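Local coordinates for citrate lyase subunit beta-like protein (Mycobacterium tuberculosis H37Rv, PDB 6AS5), which probably acts as a magnesium-dependent lyase of the HpcH/HpaI aldolase family, binds coenzyme A and acetoacetate, and may play a role in fatty acid biosynthesis, at residues A36-L41 and R68-I73; V189-L194 and V215-S220; E102-V107 and A128-A133; W142-L147 and G161-V166. One frame throughout, in Å; residues are numbered along the deposited sequence. Where two conformers were deposited one is given.

Contact 1. Residues A36-L41 and R68-I73; sequences ADVVIL and RTVVRI. With AAE (acetoacetic acid), chain F; COA (coenzyme A), chain E.
Leu41 lays its branch point over the methyl of Thr69, with Leu41 CG 3.8 Å from Thr69 CG2. The hydroxyl of Thr69 turns elsewhere, to Asp65 O. On the other face of the sheet, Ile40 CG2 lies 3.9 Å from Arg72 CB; this methyl is anti to the backbone N of Ile40, which directs it at the neighbouring strand. Between these layers the backbones of 38-41 and 69-72 run parallel, their directions 24° apart. Four hydrogen bonds zip them together, from Val39 N to Arg68 O (3.0 Å), Val70 N to Val39 O, Leu41 N to Val70 O (2.8 Å) and Arg72 N to Leu41 O. Val39 and Leu41 each spend both N and O on the residues flanking their partners Thr69 and Val71, the pattern of parallel strands. Beyond its CB, Arg72 runs extended until it bends at chi3 (83°), which carries the guanidinium away from the strand pair to the ligands. There NH1 gives acetoacetate O8 a weak bond at the guanidinium edge (2.7 Å, 129° at the hydrogen), while C2P of coenzyme A lies over one face, 3.6 Å from Arg72 NH2. A salt bridge from NE to Asp42 helps fix the group's rotation. Linked through helix 52-61, the two strands form a beta-alpha-beta unit of a TIM barrel, whose C-terminal strand end presents Arg72 to the substrate.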
# COMPACT_ATOMS: atom_id res chain seq x y z
N ALA A 36 9.62 14.95 -28.00
CA ALA A 36 9.21 14.94 -26.59
C ALA A 36 8.99 16.33 -25.99
O ALA A 36 9.36 17.34 -26.58
CB ALA A 36 10.23 14.17 -25.75
N ASP A 37 8.39 16.36 -24.80
CA ASP A 37 8.23 17.60 -24.04
C ASP A 37 9.50 17.89 -23.25
O ASP A 37 10.03 19.00 -23.25
CB ASP A 37 7.01 17.50 -23.10
CG ASP A 37 5.69 17.45 -23.86
OD1 ASP A 37 5.52 18.28 -24.76
OD2 ASP A 37 4.83 16.59 -23.56
N VAL A 38 9.98 16.86 -22.57
CA VAL A 38 11.25 16.92 -21.87
C VAL A 38 12.03 15.67 -22.23
O VAL A 38 11.47 14.58 -22.29
CB VAL A 38 11.04 16.93 -20.35
CG1 VAL A 38 12.35 16.68 -19.64
CG2 VAL A 38 10.42 18.25 -19.92
N VAL A 39 13.33 15.84 -22.47
CA VAL A 39 14.18 14.69 -22.77
C VAL A 39 15.03 14.38 -21.56
O VAL A 39 15.56 15.30 -20.92
CB VAL A 39 15.11 15.00 -23.95
CG1 VAL A 39 16.17 13.92 -24.08
CG2 VAL A 39 14.30 15.13 -25.24
N ILE A 40 15.12 13.10 -21.22
CA ILE A 40 16.06 12.67 -20.20
C ILE A 40 17.24 12.01 -20.88
O ILE A 40 17.11 10.88 -21.39
CB ILE A 40 15.45 11.64 -19.23
CG1 ILE A 40 14.07 12.11 -18.76
CG2 ILE A 40 16.43 11.39 -18.08
CD1 ILE A 40 13.23 11.04 -18.09
N LEU A 41 18.37 12.72 -20.92
CA LEU A 41 19.64 12.16 -21.37
C LEU A 41 20.18 11.22 -20.29
O LEU A 41 20.39 11.62 -19.15
CB LEU A 41 20.64 13.27 -21.68
CG LEU A 41 20.19 14.14 -22.85
CD1 LEU A 41 21.25 15.16 -23.19
CD2 LEU A 41 19.86 13.26 -24.08
N ARG A 68 14.55 22.09 -21.03
CA ARG A 68 13.66 20.99 -21.41
C ARG A 68 14.43 19.68 -21.43
O ARG A 68 14.02 18.70 -22.06
CB ARG A 68 13.03 21.26 -22.78
CG ARG A 68 12.06 22.44 -22.82
CD ARG A 68 10.75 22.15 -22.07
NE ARG A 68 9.78 23.23 -22.20
CZ ARG A 68 9.28 23.93 -21.18
NH1 ARG A 68 9.65 23.66 -19.93
NH2 ARG A 68 8.40 24.90 -21.41
N THR A 69 15.55 19.67 -20.72
CA THR A 69 16.38 18.48 -20.66
C THR A 69 16.80 18.19 -19.22
O THR A 69 17.24 19.08 -18.49
CB THR A 69 17.62 18.62 -21.54
OG1 THR A 69 17.24 19.04 -22.86
CG2 THR A 69 18.37 17.29 -21.62
N VAL A 70 16.65 16.93 -18.85
CA VAL A 70 17.11 16.40 -17.57
C VAL A 70 18.16 15.35 -17.85
O VAL A 70 18.04 14.64 -18.84
CB VAL A 70 15.96 15.73 -16.82
CG1 VAL A 70 16.46 15.01 -15.55
CG2 VAL A 70 14.90 16.77 -16.49
N VAL A 71 19.18 15.25 -17.00
CA VAL A 71 20.20 14.23 -17.18
C VAL A 71 20.15 13.21 -16.06
O VAL A 71 20.38 13.55 -14.90
CB VAL A 71 21.63 14.83 -17.20
CG1 VAL A 71 22.66 13.72 -17.34
CG2 VAL A 71 21.79 15.86 -18.32
N ARG A 72 19.84 11.96 -16.39
CA ARG A 72 19.91 10.90 -15.38
C ARG A 72 21.36 10.50 -15.15
O ARG A 72 22.02 9.93 -16.03
CB ARG A 72 19.09 9.67 -15.77
CG ARG A 72 19.06 8.62 -14.64
CD ARG A 72 18.00 7.54 -14.86
NE ARG A 72 18.51 6.50 -15.75
CZ ARG A 72 18.01 5.28 -15.86
NH1 ARG A 72 16.96 4.89 -15.13
NH2 ARG A 72 18.58 4.43 -16.70
N ILE A 73 21.87 10.81 -13.96
CA ILE A 73 23.24 10.45 -13.62
C ILE A 73 23.23 9.06 -12.98
O ILE A 73 22.20 8.39 -12.97
CB ILE A 73 23.89 11.48 -12.67
CG1 ILE A 73 23.16 11.53 -11.32
CG2 ILE A 73 23.91 12.86 -13.30
CD1 ILE A 73 23.68 12.65 -10.41
O1 AAE F . 12.23 0.14 -13.55
C2 AAE F . 13.38 0.58 -13.84
O3 AAE F . 14.36 0.28 -13.10
C4 AAE F . 13.56 1.43 -15.06
C5 AAE F . 14.02 2.85 -14.93
O8 AAE F . 15.06 3.12 -14.36
C9 AAE F . 13.20 3.95 -15.52
N1A COA E . 15.34 8.55 -28.44
C2A COA E . 15.36 9.14 -29.65
N3A COA E . 14.98 8.49 -30.76
C4A COA E . 14.58 7.21 -30.69
C5A COA E . 14.54 6.55 -29.46
C6A COA E . 14.93 7.27 -28.32
N6A COA E . 14.89 6.58 -26.99
N7A COA E . 14.09 5.30 -29.67
C8A COA E . 13.86 5.17 -30.99
N9A COA E . 14.16 6.32 -31.61
C1B COA E . 14.03 6.60 -33.02
C2B COA E . 15.08 6.04 -33.86
O2B COA E . 16.09 6.98 -34.01
C3B COA E . 14.43 5.89 -35.13
O3B COA E . 14.38 7.15 -35.70
P3B COA E . 14.52 7.29 -37.24
O7A COA E . 13.88 6.08 -37.91
O8A COA E . 15.98 7.37 -37.58
O9A COA E . 13.79 8.53 -37.71
C4B COA E . 13.07 5.48 -34.78
O4B COA E . 12.84 6.04 -33.46
C5B COA E . 12.94 4.03 -34.75
O5B COA E . 13.70 3.31 -33.87
P1A COA E . 13.41 1.82 -33.57
O1A COA E . 13.97 0.99 -34.67
O2A COA E . 11.93 1.59 -33.43
O3A COA E . 14.07 1.41 -32.23
P2A COA E . 15.61 1.11 -32.13
O4A COA E . 15.88 -0.36 -32.31
O5A COA E . 16.35 1.96 -33.12
O6A COA E . 16.08 1.47 -30.70
CBP COA E . 15.93 1.39 -28.28
CCP COA E . 15.34 0.98 -29.63
CDP COA E . 17.44 1.13 -28.29
CEP COA E . 15.27 0.66 -27.13
CAP COA E . 15.62 2.89 -28.15
OAP COA E . 14.25 3.00 -28.24
C9P COA E . 16.05 3.46 -26.82
O9P COA E . 17.22 3.78 -26.61
N8P COA E . 15.04 3.58 -25.81
C7P COA E . 15.33 4.10 -24.48
C6P COA E . 16.43 3.43 -23.72
C5P COA E . 16.79 4.09 -22.42
O5P COA E . 17.15 5.27 -22.38
N4P COA E . 16.71 3.32 -21.21
C3P COA E . 17.05 3.99 -20.00
C2P COA E . 15.90 4.15 -19.03
S1P COA E . 14.64 2.89 -19.12

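Contact 2. Residues V189-L194 and V215-S220; sequences VHLDIL and VCIHPS. With COA (coenzyme A), chain E.
The coenzyme A pocket is lined here by His218, whose ring lies between Ile193 and the cofactor's adenine. Ile193 CG2 sits over one face, 4.1 Å from the ring centroid and 18° off the normal, a CH-pi contact; COA C8A lies over the opposite face. The ring's rotation is fixed from both nitrogens: NE2 donates to COA O2A (2.7 Å, 162° at the hydrogen), and ND1 accepts from Ser220 N at 3.2 Å, a capping bond at the turn into helix 221-228, and also hydrogen-bonds Ser220 OG at 2.9 Å. Both segments belong to the C-terminal rim of the TIM barrel: residues 189-194 follow strand 184-187, and residues 215-220 carry the end of strand 213-216. Deeper in, Val189 CG1 meets Val215 CG1 at 3.6 Å, the two side chains lying alongside each other and pointing the same way, and Ile217 CG2 extends this apolar layer. No direct hydrogen bond joins the backbones; a water bridges them instead, accepting from His190 N and donating to Val215 O. Ile217 reaches the loop with its other branch, CG1 lying 3.5 Å from His190 O. Its carbonyl O faces the cofactor and takes weak bonds from COA N6A and N8P. Met259 of a second subunit packs on both Leu191 and Ile217.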
# COMPACT_ATOMS: atom_id res chain seq x y z
N VAL A 189 8.16 3.78 -16.69
CA VAL A 189 8.28 3.55 -18.11
C VAL A 189 7.50 2.32 -18.55
O VAL A 189 7.19 1.43 -17.76
CB VAL A 189 9.75 3.37 -18.50
CG1 VAL A 189 10.51 4.67 -18.29
CG2 VAL A 189 10.37 2.21 -17.71
N HIS A 190 7.17 2.29 -19.84
CA HIS A 190 6.44 1.16 -20.40
C HIS A 190 7.37 0.51 -21.39
O HIS A 190 7.65 1.07 -22.44
CB HIS A 190 5.18 1.65 -21.11
CG HIS A 190 4.16 0.57 -21.33
ND1 HIS A 190 3.25 0.20 -20.37
CD2 HIS A 190 3.93 -0.22 -22.41
CE1 HIS A 190 2.49 -0.77 -20.84
NE2 HIS A 190 2.88 -1.05 -22.07
N LEU A 191 7.88 -0.66 -21.01
CA LEU A 191 8.97 -1.32 -21.72
C LEU A 191 8.54 -2.04 -22.99
O LEU A 191 9.35 -2.24 -23.89
CB LEU A 191 9.70 -2.31 -20.80
CG LEU A 191 10.37 -1.61 -19.62
CD1 LEU A 191 11.30 -2.56 -18.90
CD2 LEU A 191 11.14 -0.41 -20.13
N ASP A 192 7.26 -2.42 -23.06
CA ASP A 192 6.72 -3.06 -24.27
C ASP A 192 6.43 -2.02 -25.35
O ASP A 192 5.33 -1.49 -25.43
CB ASP A 192 5.45 -3.84 -23.95
CG ASP A 192 5.13 -4.89 -25.00
OD1 ASP A 192 5.61 -4.77 -26.16
OD2 ASP A 192 4.41 -5.85 -24.66
N ILE A 193 7.43 -1.75 -26.19
CA ILE A 193 7.35 -0.67 -27.16
C ILE A 193 6.06 -0.65 -27.97
O ILE A 193 5.48 0.41 -28.16
CB ILE A 193 8.54 -0.70 -28.11
CG1 ILE A 193 9.83 -0.41 -27.34
CG2 ILE A 193 8.33 0.31 -29.23
CD1 ILE A 193 11.10 -0.69 -28.12
N LEU A 194 5.63 -1.82 -28.42
CA LEU A 194 4.50 -1.93 -29.34
C LEU A 194 3.14 -2.02 -28.65
O LEU A 194 2.10 -1.88 -29.29
CB LEU A 194 4.70 -3.14 -30.26
CG LEU A 194 5.93 -2.99 -31.16
CD1 LEU A 194 6.17 -4.24 -32.00
CD2 LEU A 194 5.75 -1.76 -32.05
N VAL A 215 6.85 8.77 -18.25
CA VAL A 215 8.13 8.72 -18.94
C VAL A 215 8.12 7.63 -20.00
O VAL A 215 7.79 6.48 -19.71
CB VAL A 215 9.29 8.53 -17.96
CG1 VAL A 215 10.60 8.28 -18.71
CG2 VAL A 215 9.41 9.73 -17.04
N CYS A 216 8.47 8.01 -21.22
CA CYS A 216 8.46 7.10 -22.36
C CYS A 216 9.88 6.65 -22.69
O CYS A 216 10.83 7.32 -22.34
CB CYS A 216 7.90 7.82 -23.59
SG CYS A 216 6.23 8.45 -23.37
N ILE A 217 10.01 5.51 -23.38
CA ILE A 217 11.34 5.07 -23.81
C ILE A 217 11.51 5.03 -25.34
O ILE A 217 12.59 4.71 -25.84
CB ILE A 217 11.79 3.76 -23.11
CG1 ILE A 217 10.71 2.68 -23.13
CG2 ILE A 217 12.16 4.05 -21.64
CD1 ILE A 217 10.31 2.20 -24.51
N HIS A 218 10.46 5.40 -26.07
CA HIS A 218 10.47 5.38 -27.53
C HIS A 218 9.57 6.52 -28.00
O HIS A 218 8.51 6.75 -27.42
CB HIS A 218 9.96 4.03 -28.04
CG HIS A 218 10.19 3.78 -29.50
ND1 HIS A 218 9.38 4.30 -30.49
CD2 HIS A 218 11.13 3.03 -30.14
CE1 HIS A 218 9.82 3.90 -31.68
NE2 HIS A 218 10.88 3.13 -31.49
N PRO A 219 10.00 7.26 -29.03
CA PRO A 219 9.27 8.49 -29.37
C PRO A 219 7.86 8.21 -29.85
O PRO A 219 7.00 9.09 -29.79
CB PRO A 219 10.12 9.12 -30.49
CG PRO A 219 10.95 8.00 -31.03
CD PRO A 219 11.19 7.06 -29.88
N SER A 220 7.62 6.99 -30.30
CA SER A 220 6.28 6.62 -30.75
C SER A 220 5.30 6.63 -29.58
O SER A 220 4.09 6.67 -29.75
CB SER A 220 6.29 5.25 -31.42
OG SER A 220 6.50 4.22 -30.47
N1A COA E . 15.34 8.55 -28.44
C2A COA E . 15.36 9.14 -29.65
N3A COA E . 14.98 8.49 -30.76
C4A COA E . 14.58 7.21 -30.69
C5A COA E . 14.54 6.55 -29.46
C6A COA E . 14.93 7.27 -28.32
N6A COA E . 14.89 6.58 -26.99
N7A COA E . 14.09 5.30 -29.67
C8A COA E . 13.86 5.17 -30.99
N9A COA E . 14.16 6.32 -31.61
C1B COA E . 14.03 6.60 -33.02
C2B COA E . 15.08 6.04 -33.86
O2B COA E . 16.09 6.98 -34.01
C3B COA E . 14.43 5.89 -35.13
O3B COA E . 14.38 7.15 -35.70
P3B COA E . 14.52 7.29 -37.24
O7A COA E . 13.88 6.08 -37.91
O8A COA E . 15.98 7.37 -37.58
O9A COA E . 13.79 8.53 -37.71
C4B COA E . 13.07 5.48 -34.78
O4B COA E . 12.84 6.04 -33.46
C5B COA E . 12.94 4.03 -34.75
O5B COA E . 13.70 3.31 -33.87
P1A COA E . 13.41 1.82 -33.57
O1A COA E . 13.97 0.99 -34.67
O2A COA E . 11.93 1.59 -33.43
O3A COA E . 14.07 1.41 -32.23
P2A COA E . 15.61 1.11 -32.13
O4A COA E . 15.88 -0.36 -32.31
O5A COA E . 16.35 1.96 -33.12
O6A COA E . 16.08 1.47 -30.70
CBP COA E . 15.93 1.39 -28.28
CCP COA E . 15.34 0.98 -29.63
CDP COA E . 17.44 1.13 -28.29
CEP COA E . 15.27 0.66 -27.13
CAP COA E . 15.62 2.89 -28.15
OAP COA E . 14.25 3.00 -28.24
C9P COA E . 16.05 3.46 -26.82
O9P COA E . 17.22 3.78 -26.61
N8P COA E . 15.04 3.58 -25.81
C7P COA E . 15.33 4.10 -24.48
C6P COA E . 16.43 3.43 -23.72
C5P COA E . 16.79 4.09 -22.42
O5P COA E . 17.15 5.27 -22.38
N4P COA E . 16.71 3.32 -21.21
C3P COA E . 17.05 3.99 -20.00
C2P COA E . 15.90 4.15 -19.03
S1P COA E . 14.64 2.89 -19.12
O HOH W 1 6.86 4.54 -21.18

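Contact 3. Residues E102-V107 and A128-A133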
# COMPACT_ATOMS: atom_id res chain seq x y z
N GLU A 102 17.84 6.49 -2.37
CA GLU A 102 17.67 5.70 -1.16
C GLU A 102 17.73 6.45 0.16
O GLU A 102 17.55 5.84 1.20
CB GLU A 102 18.67 4.56 -1.14
CG GLU A 102 18.31 3.50 -2.16
CD GLU A 102 19.20 2.30 -2.06
OE1 GLU A 102 18.66 1.18 -2.19
OE2 GLU A 102 20.42 2.47 -1.85
N SER A 103 18.01 7.75 0.12
CA SER A 103 17.92 8.58 1.31
C SER A 103 17.88 10.06 0.94
O SER A 103 18.15 10.43 -0.20
CB SER A 103 19.11 8.34 2.23
OG SER A 103 20.29 8.89 1.66
N ALA A 104 17.58 10.91 1.92
CA ALA A 104 17.54 12.34 1.67
C ALA A 104 18.94 12.84 1.37
O ALA A 104 19.13 13.71 0.52
CB ALA A 104 16.95 13.07 2.85
N ALA A 105 19.92 12.27 2.07
CA ALA A 105 21.32 12.64 1.91
C ALA A 105 21.81 12.51 0.47
O ALA A 105 22.47 13.40 -0.06
CB ALA A 105 22.20 11.82 2.87
N GLN A 106 21.47 11.40 -0.19
CA GLN A 106 21.79 11.24 -1.60
C GLN A 106 21.32 12.39 -2.52
O GLN A 106 22.04 12.81 -3.43
CB GLN A 106 21.28 9.89 -2.13
CG GLN A 106 22.07 8.71 -1.60
CD GLN A 106 21.63 7.40 -2.22
OE1 GLN A 106 20.50 7.27 -2.69
NE2 GLN A 106 22.53 6.42 -2.22
N VAL A 107 20.11 12.88 -2.29
CA VAL A 107 19.61 14.04 -3.01
C VAL A 107 20.32 15.33 -2.57
O VAL A 107 20.74 16.14 -3.41
CB VAL A 107 18.11 14.23 -2.78
CG1 VAL A 107 17.62 15.48 -3.52
CG2 VAL A 107 17.35 12.99 -3.24
N ALA A 128 10.66 6.94 1.18
CA ALA A 128 10.08 7.85 0.17
C ALA A 128 9.85 9.29 0.64
O ALA A 128 10.21 10.24 -0.04
CB ALA A 128 8.75 7.27 -0.37
N ALA A 129 9.19 9.46 1.79
CA ALA A 129 8.78 10.79 2.23
C ALA A 129 9.99 11.65 2.51
O ALA A 129 10.02 12.83 2.17
CB ALA A 129 7.89 10.70 3.46
N GLU A 130 10.98 11.04 3.16
CA GLU A 130 12.26 11.67 3.49
C GLU A 130 12.92 12.22 2.23
O GLU A 130 13.40 13.36 2.19
CB GLU A 130 13.17 10.61 4.15
CG GLU A 130 14.65 10.97 4.30
CD GLU A 130 15.49 9.80 4.80
OE1 GLU A 130 14.95 8.98 5.59
OE2 GLU A 130 16.67 9.68 4.40
N ILE A 131 12.95 11.40 1.19
CA ILE A 131 13.56 11.77 -0.08
C ILE A 131 12.81 12.93 -0.71
O ILE A 131 13.41 13.90 -1.17
CB ILE A 131 13.61 10.55 -1.03
CG1 ILE A 131 14.56 9.50 -0.45
CG2 ILE A 131 14.05 10.97 -2.44
CD1 ILE A 131 14.45 8.13 -1.08
N ALA A 132 11.48 12.82 -0.69
CA ALA A 132 10.56 13.84 -1.21
C ALA A 132 10.75 15.20 -0.52
O ALA A 132 10.72 16.26 -1.16
CB ALA A 132 9.10 13.37 -1.04
N ALA A 133 10.94 15.15 0.80
CA ALA A 133 11.07 16.33 1.64
C ALA A 133 12.37 17.08 1.41
O ALA A 133 12.43 18.29 1.60
CB ALA A 133 10.93 15.95 3.08
O HOH W 2 19.30 11.07 4.79
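This is a partly buried contact in the outer helical layer of the barrel, where the N-terminal turn of helix 104-108 abuts the side of helix 128-133. Ala104 and Ile131 mark the close approach, their CA atoms 4.4 Å apart. Ile131 supplies most of the apolar surface and uses all its branches. Its CG1, anti to the carbonyl carbon (chi1 -66°), lies 3.6 Å from Ser103 C; CD1 continues along the backbone to Glu102 C at 3.9 Å; and CG2 meets Val107 CG2 at 4.0 Å, the two side chains crossing at about a right angle. At the solvent side, Glu130 reaches out extended to the start of the other helix. In the modelled conformer, one of two deposited, its OE2 accepts from Ala104 N at 2.9 Å and 167°, met on the anti side and 20° out of the carboxylate plane. A water donates to the same OE2 and accepts from Ala105 N, tying the carboxylate to the next amide as well. A negative group placed here would probably interact favourably with the helix N terminus. Ser103 OG, at the N-cap, accepts a weak capping bond from Gln106 N; separately, Gln106 OE1 accepts from Glu102 N at 2.8 Å. Beneath the pair lie strands 114-119 and 137-142, with Ile131 on Ala117, Val119 and Met140 and Val107 on Val115, while Ala132 leans on helix 165-180 beyond.

Contact 4. Residues W142-L147 and G161-V166; sequences WGAEDL and GAYRDV. With MG (magnesium ion), chain D; AAE (acetoacetic acid), chain F.
Trp142 directs the edge of its six-membered ring at the face of Tyr163 in a T-shaped pair. The centroids of these two rings are 5.3 Å apart and the planes stand at 70°. Trp142 CH2 lies over the centre of the phenol ring, its nearest atom there being Tyr163 CE2 at 3.9 Å. The conformations explain the fit: the indole leaves between its own backbone N and carbonyl carbon (chi1 72°), while Tyr163 turns CG anti to its carbonyl carbon (chi1 -84°) and extends toward the barrel. The indole is further anchored by NE1, which bonds to Asp187. Ala144 CB meets Tyr163 obliquely, 3.6 Å from CE1. At the far end of the phenol a water links Tyr163 OH to Glu145 OE2, an oxygen that also bonds Ser156. This link applies to the given one of two Glu145 conformers, which bends at chi2. Farther along, Leu147 CD2 approaches Val166 O.

The packed helix start faces acetoacetate with its amides: Glu145 N donates to AAE O1 at 2.7 Å and Asp146 N to AAE O3 at 2.9 Å. Asp146 OD2 binds magnesium at 2.4 Å, and Lys100 bonds to that same oxygen from the second shell. The metal also takes AAE O3 and O8, two waters and Glu120. The amides at the helix N terminus probably offset the charge of the ligand's carboxylate, while the metal probably polarises the keto C=O, consistent with the metal-dependent chemistry of the HpcH/HpaI aldolase family.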
# COMPACT_ATOMS: atom_id res chain seq x y z
N TRP A 142 9.21 6.45 -10.09
CA TRP A 142 9.46 5.12 -9.54
C TRP A 142 9.85 4.18 -10.66
O TRP A 142 9.52 4.43 -11.82
CB TRP A 142 8.24 4.58 -8.78
CG TRP A 142 7.11 4.18 -9.68
CD1 TRP A 142 6.28 5.00 -10.37
CD2 TRP A 142 6.67 2.84 -9.95
NE1 TRP A 142 5.36 4.27 -11.08
CE2 TRP A 142 5.58 2.93 -10.83
CE3 TRP A 142 7.10 1.58 -9.55
CZ2 TRP A 142 4.92 1.82 -11.31
CZ3 TRP A 142 6.43 0.47 -10.02
CH2 TRP A 142 5.35 0.60 -10.89
N GLY A 143 10.57 3.11 -10.32
CA GLY A 143 11.05 2.15 -11.30
C GLY A 143 10.67 0.75 -10.89
O GLY A 143 11.09 0.27 -9.83
N ALA A 144 9.88 0.08 -11.72
CA ALA A 144 9.32 -1.22 -11.38
C ALA A 144 10.36 -2.31 -11.52
O ALA A 144 10.42 -3.24 -10.72
CB ALA A 144 8.11 -1.53 -12.25
N GLU A 145 11.18 -2.20 -12.56
CA GLU A 145 12.10 -3.26 -12.91
C GLU A 145 13.28 -3.34 -11.96
O GLU A 145 13.64 -4.43 -11.51
CB GLU A 145 12.57 -3.11 -14.36
CG GLU A 145 11.42 -2.87 -15.34
CD GLU A 145 10.32 -3.93 -15.24
OE1 GLU A 145 10.65 -5.13 -15.06
OE2 GLU A 145 9.13 -3.56 -15.35
N ASP A 146 13.89 -2.20 -11.64
CA ASP A 146 14.96 -2.22 -10.63
C ASP A 146 14.39 -2.64 -9.29
O ASP A 146 15.02 -3.40 -8.56
CB ASP A 146 15.73 -0.89 -10.55
CG ASP A 146 17.13 -0.99 -11.20
OD1 ASP A 146 17.83 -2.00 -10.99
OD2 ASP A 146 17.53 -0.07 -11.93
N LEU A 147 13.19 -2.14 -8.97
CA LEU A 147 12.49 -2.57 -7.78
C LEU A 147 12.51 -4.07 -7.61
O LEU A 147 13.05 -4.61 -6.65
CB LEU A 147 11.04 -2.11 -7.81
CG LEU A 147 10.29 -2.55 -6.54
CD1 LEU A 147 11.05 -2.10 -5.30
CD2 LEU A 147 8.85 -2.03 -6.52
N GLY A 161 -0.46 -8.80 -17.68
CA GLY A 161 0.17 -7.50 -17.89
C GLY A 161 0.07 -6.50 -16.74
O GLY A 161 0.79 -5.49 -16.72
N ALA A 162 -0.80 -6.75 -15.78
CA ALA A 162 -0.88 -5.82 -14.64
C ALA A 162 0.36 -5.93 -13.78
O ALA A 162 0.98 -7.00 -13.69
CB ALA A 162 -2.13 -6.07 -13.81
N TYR A 163 0.75 -4.82 -13.16
CA TYR A 163 1.88 -4.85 -12.24
C TYR A 163 1.57 -5.76 -11.05
O TYR A 163 0.44 -5.80 -10.59
CB TYR A 163 2.20 -3.43 -11.74
CG TYR A 163 3.07 -2.65 -12.69
CD1 TYR A 163 4.30 -3.17 -13.13
CD2 TYR A 163 2.67 -1.42 -13.19
CE1 TYR A 163 5.12 -2.46 -14.00
CE2 TYR A 163 3.47 -0.70 -14.08
CZ TYR A 163 4.70 -1.22 -14.47
OH TYR A 163 5.49 -0.51 -15.34
N ARG A 164 2.56 -6.49 -10.57
CA ARG A 164 2.38 -7.22 -9.32
C ARG A 164 2.14 -6.25 -8.16
O ARG A 164 2.45 -5.05 -8.28
CB ARG A 164 3.56 -8.16 -9.06
CG ARG A 164 3.71 -9.22 -10.15
CD ARG A 164 4.67 -10.33 -9.77
NE ARG A 164 4.98 -11.18 -10.91
CZ ARG A 164 4.25 -12.21 -11.31
NH1 ARG A 164 3.13 -12.53 -10.65
NH2 ARG A 164 4.63 -12.93 -12.36
N ASP A 165 1.59 -6.77 -7.05
CA ASP A 165 1.14 -5.94 -5.92
C ASP A 165 2.19 -4.96 -5.41
O ASP A 165 1.90 -3.78 -5.24
CB ASP A 165 0.60 -6.78 -4.75
CG ASP A 165 -0.85 -7.26 -4.98
OD1 ASP A 165 -1.46 -6.86 -6.00
OD2 ASP A 165 -1.37 -8.03 -4.13
N VAL A 166 3.39 -5.46 -5.15
CA VAL A 166 4.41 -4.61 -4.57
C VAL A 166 4.74 -3.43 -5.49
O VAL A 166 5.02 -2.33 -5.02
CB VAL A 166 5.70 -5.40 -4.21
CG1 VAL A 166 6.38 -5.94 -5.45
CG2 VAL A 166 6.65 -4.54 -3.40
MG MG D . 16.29 1.65 -13.13
O1 AAE F . 12.23 0.14 -13.55
C2 AAE F . 13.38 0.58 -13.84
O3 AAE F . 14.36 0.28 -13.10
C4 AAE F . 13.56 1.43 -15.06
C5 AAE F . 14.02 2.85 -14.93
O8 AAE F . 15.06 3.12 -14.36
C9 AAE F . 13.20 3.95 -15.52
O HOH W 3 8.31 -1.12 -15.97
O HOH W 4 18.01 3.11 -12.62
O HOH W 5 17.50 0.40 -14.84

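In the fold
From the N terminus the four contacts come in series, and none nests within or crosses another. Contact 1 closes the loop through helix 52-61 and joins the second and third barrel strands. Contact 3 closes over strand 114-119 and helix 122-126, pairing helices outside the fifth and sixth strands. Contact 4, closing over the rest of helix 144-151 and the loop after it, ties the sixth strand's end to helix 165-180. Contact 2 closes over helix 196-209 and joins the ends of the last two strands. Barrel closure brings contact 2 back to contact 1, with Ile40 CD1 3.9 Å from Val215 CG1. Contacts 1 and 2 share coenzyme A, contacts 1 and 4 acetoacetate; contacts 2 and 4 also touch a second subunit.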